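Local coordinates for cobalamin biosynthesis protein CobN (Mycobacterium tuberculosis, PDB 7C6O) that serves as the large catalytic subunit of cobaltochelatase, the enzyme that inserts cobalt into the corrin ring during cobalamin biosynthesis, at residues A[715-727]-A[826-838]. Sequence-based numbering, arbitrary orientation.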
loop_
_atom_site.group_PDB
_atom_site.type_symbol
_atom_site.label_atom_id
_atom_site.label_comp_id
_atom_site.label_asym_id
_atom_site.label_seq_id
_atom_site.Cartn_x
_atom_site.Cartn_y
_atom_site.Cartn_z
ATOM N N ASP A 715 -13.797 10.069 23.678
ATOM C CA ASP A 715 -12.938 8.889 23.752
ATOM C C ASP A 715 -11.922 8.862 22.618
ATOM O O ASP A 715 -10.753 8.519 22.829
ATOM C CB ASP A 715 -13.786 7.618 23.734
ATOM C CG ASP A 715 -14.389 7.296 25.088
ATOM O OD1 ASP A 715 -13.653 7.336 26.097
ATOM O OD2 ASP A 715 -15.602 7.003 25.142
ATOM N N LEU A 716 -12.348 9.211 21.402
ATOM C CA LEU A 716 -11.428 9.181 20.271
ATOM C C LEU A 716 -10.337 10.235 20.417
ATOM O O LEU A 716 -9.157 9.951 20.176
ATOM C CB LEU A 716 -12.200 9.370 18.966
ATOM C CG LEU A 716 -11.394 9.275 17.670
ATOM C CD1 LEU A 716 -10.606 7.977 17.621
ATOM C CD2 LEU A 716 -12.322 9.383 16.472
ATOM N N VAL A 717 -10.707 11.455 20.819
ATOM C CA VAL A 717 -9.705 12.495 21.033
ATOM C C VAL A 717 -8.730 12.080 22.128
ATOM O O VAL A 717 -7.513 12.257 21.994
ATOM C CB VAL A 717 -10.384 13.839 21.357
ATOM C CG1 VAL A 717 -9.356 14.845 21.850
ATOM C CG2 VAL A 717 -11.099 14.376 20.125
ATOM N N LEU A 718 -9.246 11.512 23.224
ATOM C CA LEU A 718 -8.376 11.012 24.286
ATOM C C LEU A 718 -7.374 9.997 23.753
ATOM O O LEU A 718 -6.188 10.041 24.103
ATOM C CB LEU A 718 -9.211 10.385 25.403
ATOM C CG LEU A 718 -9.613 11.248 26.596
ATOM C CD1 LEU A 718 -10.527 10.456 27.516
ATOM C CD2 LEU A 718 -8.377 11.726 27.342
ATOM N N ALA A 719 -7.831 9.071 22.906
ATOM C CA ALA A 719 -6.926 8.070 22.349
ATOM C C ALA A 719 -5.874 8.714 21.455
ATOM O O ALA A 719 -4.698 8.330 21.489
ATOM C CB ALA A 719 -7.716 7.018 21.574
ATOM N N ILE A 720 -6.277 9.698 20.650
ATOM C CA ILE A 720 -5.331 10.369 19.762
ATOM C C ILE A 720 -4.277 11.117 20.570
ATOM O O ILE A 720 -3.082 11.072 20.252
ATOM C CB ILE A 720 -6.084 11.308 18.799
ATOM C CG1 ILE A 720 -6.902 10.487 17.794
ATOM C CG2 ILE A 720 -5.117 12.242 18.086
ATOM C CD1 ILE A 720 -7.878 11.305 16.980
ATOM N N LEU A 721 -4.698 11.799 21.635
ATOM C CA LEU A 721 -3.794 12.621 22.430
ATOM C C LEU A 721 -2.865 11.812 23.324
ATOM O O LEU A 721 -1.920 12.386 23.877
ATOM C CB LEU A 721 -4.592 13.596 23.298
ATOM C CG LEU A 721 -5.384 14.680 22.569
ATOM C CD1 LEU A 721 -6.130 15.548 23.573
ATOM C CD2 LEU A 721 -4.456 15.517 21.701
ATOM N N ARG A 722 -3.109 10.510 23.495
ATOM C CA ARG A 722 -2.257 9.726 24.383
ATOM C C ARG A 722 -0.845 9.586 23.830
ATOM O O ARG A 722 0.116 9.481 24.601
ATOM C CB ARG A 722 -2.870 8.347 24.628
ATOM C CG ARG A 722 -2.192 7.577 25.752
ATOM C CD ARG A 722 -2.668 6.138 25.830
ATOM N NE ARG A 722 -4.043 6.020 26.307
ATOM C CZ ARG A 722 -4.662 4.860 26.495
ATOM N NH1 ARG A 722 -4.027 3.721 26.246
ATOM N NH2 ARG A 722 -5.915 4.834 26.932
ATOM N N ALA A 723 -0.696 9.596 22.512
ATOM C CA ALA A 723 0.605 9.386 21.901
ATOM C C ALA A 723 1.401 10.681 21.839
ATOM O O ALA A 723 0.840 11.782 21.791
ATOM C CB ALA A 723 0.448 8.821 20.489
ATOM N N ARG A 724 2.724 10.544 21.858
ATOM C CA ARG A 724 3.580 11.676 21.539
ATOM C C ARG A 724 3.390 12.035 20.068
ATOM O O ARG A 724 3.360 11.157 19.198
ATOM C CB ARG A 724 5.043 11.352 21.863
ATOM C CG ARG A 724 5.967 11.141 20.669
ATOM C CD ARG A 724 6.008 9.685 20.222
ATOM N NE ARG A 724 6.722 9.534 18.956
ATOM C CZ ARG A 724 6.134 9.307 17.786
ATOM N NH1 ARG A 724 4.815 9.185 17.717
ATOM N NH2 ARG A 724 6.865 9.192 16.687
ATOM N N GLN A 725 3.228 13.323 19.792
ATOM C CA GLN A 725 2.850 13.762 18.457
ATOM C C GLN A 725 4.075 13.995 17.583
ATOM O O GLN A 725 4.980 14.748 17.957
ATOM C CB GLN A 725 2.010 15.040 18.531
ATOM C CG GLN A 725 0.738 14.906 19.357
ATOM C CD GLN A 725 -0.224 13.869 18.800
ATOM O OE1 GLN A 725 -0.173 13.521 17.616
ATOM N NE2 GLN A 725 -1.107 13.367 19.656
ATOM N N LEU A 726 4.098 13.336 16.429
ATOM C CA LEU A 726 4.976 13.721 15.330
ATOM C C LEU A 726 4.171 14.649 14.430
ATOM O O LEU A 726 3.265 14.204 13.718
ATOM C CB LEU A 726 5.476 12.497 14.565
ATOM C CG LEU A 726 6.423 12.769 13.394
ATOM C CD1 LEU A 726 7.722 13.404 13.878
ATOM C CD2 LEU A 726 6.707 11.490 12.628
ATOM N N PHE A 727 4.476 15.942 14.488
ATOM C CA PHE A 727 3.696 16.946 13.779
ATOM C C PHE A 727 4.646 17.962 13.172
ATOM O O PHE A 727 5.525 18.483 13.866
ATOM C CB PHE A 727 2.696 17.631 14.718
ATOM C CG PHE A 727 1.668 18.463 14.005
ATOM C CD1 PHE A 727 0.524 17.877 13.487
ATOM C CD2 PHE A 727 1.846 19.827 13.853
ATOM C CE1 PHE A 727 -0.424 18.638 12.829
ATOM C CE2 PHE A 727 0.901 20.594 13.195
ATOM C CZ PHE A 727 -0.236 19.999 12.685
ATOM N N GLY A 826 -1.922 6.537 7.376
ATOM C CA GLY A 826 -1.376 5.992 8.597
ATOM C C GLY A 826 -2.400 6.073 9.709
ATOM O O GLY A 826 -3.564 6.403 9.488
ATOM N N SER A 827 -1.949 5.772 10.929
ATOM C CA SER A 827 -2.839 5.699 12.080
ATOM C C SER A 827 -2.820 7.011 12.845
ATOM O O SER A 827 -1.745 7.437 13.295
ATOM C CB SER A 827 -2.430 4.557 13.000
ATOM O OG SER A 827 -3.098 4.655 14.251
ATOM N N PRO A 828 -3.966 7.670 13.039
ATOM C CA PRO A 828 -3.997 8.857 13.905
ATOM C C PRO A 828 -3.840 8.532 15.382
ATOM O O PRO A 828 -3.815 9.456 16.203
ATOM C CB PRO A 828 -5.377 9.463 13.612
ATOM C CG PRO A 828 -6.216 8.284 13.231
ATOM C CD PRO A 828 -5.296 7.336 12.497
ATOM N N LEU A 829 -3.745 7.253 15.740
ATOM C CA LEU A 829 -3.473 6.827 17.106
ATOM C C LEU A 829 -1.983 6.657 17.380
ATOM O O LEU A 829 -1.604 6.389 18.524
ATOM C CB LEU A 829 -4.198 5.511 17.405
ATOM C CG LEU A 829 -5.710 5.480 17.177
ATOM C CD1 LEU A 829 -6.263 4.093 17.476
ATOM C CD2 LEU A 829 -6.402 6.533 18.032
ATOM N N ARG A 830 -1.135 6.802 16.363
ATOM C CA ARG A 830 0.306 6.657 16.510
ATOM C C ARG A 830 1.019 8.002 16.383
ATOM O O ARG A 830 2.140 8.076 15.873
ATOM C CB ARG A 830 0.844 5.657 15.486
ATOM C CG ARG A 830 2.122 4.932 15.899
ATOM C CD ARG A 830 2.555 3.964 14.804
ATOM N NE ARG A 830 3.627 3.060 15.214
ATOM C CZ ARG A 830 4.904 3.200 14.867
ATOM N NH1 ARG A 830 5.282 4.221 14.107
ATOM N NH2 ARG A 830 5.806 2.320 15.280
ATOM N N GLY A 831 0.375 9.073 16.841
ATOM C CA GLY A 831 0.992 10.386 16.819
ATOM C C GLY A 831 1.112 11.001 15.445
ATOM O O GLY A 831 2.033 11.788 15.203
ATOM N N LEU A 832 0.203 10.668 14.533
ATOM C CA LEU A 832 0.260 11.120 13.143
ATOM C C LEU A 832 -1.054 11.823 12.805
ATOM O O LEU A 832 -1.872 11.310 12.034
ATOM C CB LEU A 832 0.526 9.930 12.197
ATOM C CG LEU A 832 1.742 9.062 12.522
ATOM C CD1 LEU A 832 1.756 7.805 11.660
ATOM C CD2 LEU A 832 3.032 9.845 12.339
ATOM N N VAL A 833 -1.252 13.013 13.380
ATOM C CA VAL A 833 -2.531 13.699 13.226
ATOM C C VAL A 833 -2.743 14.173 11.788
ATOM O O VAL A 833 -3.888 14.298 11.336
ATOM C CB VAL A 833 -2.622 14.852 14.249
ATOM C CG1 VAL A 833 -3.743 15.828 13.904
ATOM C CG2 VAL A 833 -2.848 14.289 15.648
ATOM N N ASN A 834 -1.668 14.402 11.026
ATOM C CA ASN A 834 -1.880 14.924 9.678
ATOM C C ASN A 834 -2.431 13.883 8.701
ATOM O O ASN A 834 -2.639 14.225 7.531
ATOM C CB ASN A 834 -0.587 15.548 9.129
ATOM C CG ASN A 834 0.447 14.518 8.699
ATOM O OD1 ASN A 834 0.417 13.363 9.118
ATOM N ND2 ASN A 834 1.387 14.950 7.867
ATOM N N VAL A 835 -2.689 12.641 9.129
ATOM C CA VAL A 835 -3.457 11.736 8.277
ATOM C C VAL A 835 -4.919 12.159 8.238
ATOM O O VAL A 835 -5.666 11.738 7.346
ATOM C CB VAL A 835 -3.330 10.266 8.727
ATOM C CG1 VAL A 835 -1.864 9.862 8.832
ATOM C CG2 VAL A 835 -4.076 10.023 10.043
ATOM N N LEU A 836 -5.343 12.983 9.186
ATOM C CA LEU A 836 -6.625 13.662 9.206
ATOM C C LEU A 836 -6.481 15.040 8.563
ATOM O O LEU A 836 -5.428 15.677 8.678
ATOM C CB LEU A 836 -7.131 13.804 10.640
ATOM C CG LEU A 836 -7.077 12.527 11.485
ATOM C CD1 LEU A 836 -7.544 12.783 12.918
ATOM C CD2 LEU A 836 -7.902 11.422 10.838
ATOM N N PRO A 837 -7.511 15.541 7.865
ATOM C CA PRO A 837 -8.844 14.956 7.692
ATOM C C PRO A 837 -8.893 13.779 6.724
ATOM O O PRO A 837 -8.008 13.616 5.879
ATOM C CB PRO A 837 -9.653 16.124 7.130
ATOM C CG PRO A 837 -8.656 16.878 6.323
ATOM C CD PRO A 837 -7.378 16.808 7.123
ATOM N N THR A 838 -9.936 12.967 6.853
ATOM C CA THR A 838 -10.193 11.908 5.890
ATOM C C THR A 838 -10.953 12.498 4.702
ATOM O O THR A 838 -11.070 13.718 4.551
ATOM C CB THR A 838 -10.941 10.753 6.550
ATOM O OG1 THR A 838 -12.124 11.248 7.187
ATOM C CG2 THR A 838 -10.055 10.072 7.589
HETATM O O HOH W 1 -2.638 6.595 20.933
HETATM O O HOH W 2 -2.102 9.709 18.065
HETATM O O HOH W 3 0.556 14.436 15.167
HETATM O O HOH W 4 1.230 14.668 11.859
#
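I720 meets L829 and V833 with its two branches, crossing each side chain at about a right angle. With CG1 beside the backbone N (chi1 -69°), that branch runs to L829 CD2, while CG2 packs on V833 CG2 at 3.9 Å. L829 CD2 also touches A719, its CB 3.8 Å away. Beyond the helix, Q725 folds back at chi2 (-62°), and its NE2 donates to I720 O at 3.1 Å, from above the carbonyl plane. The bend sets OE1 against V833 CG2 and 3.4 Å from G831 CA. L726 N then donates to G831 O at 2.9 Å, and L726 and L832 run alongside each other in the same direction, their CD2 methyls 4.0 Å apart. One water accepts a hydrogen bond from G831 N and donates to I720 O and P828 O; another bridges A719 O and L829 O. The R830 guanidinium is held by a salt bridge to D896 and a hydrogen bond to N1100 O. The C-terminal end of helix 710-722 and the chain leaving it thus pack against the loop between helices 807-815 and 853-874, on the type I turn S827 to R830 and the residues that follow it; S827 OG accepts from L829 N, an ST turn.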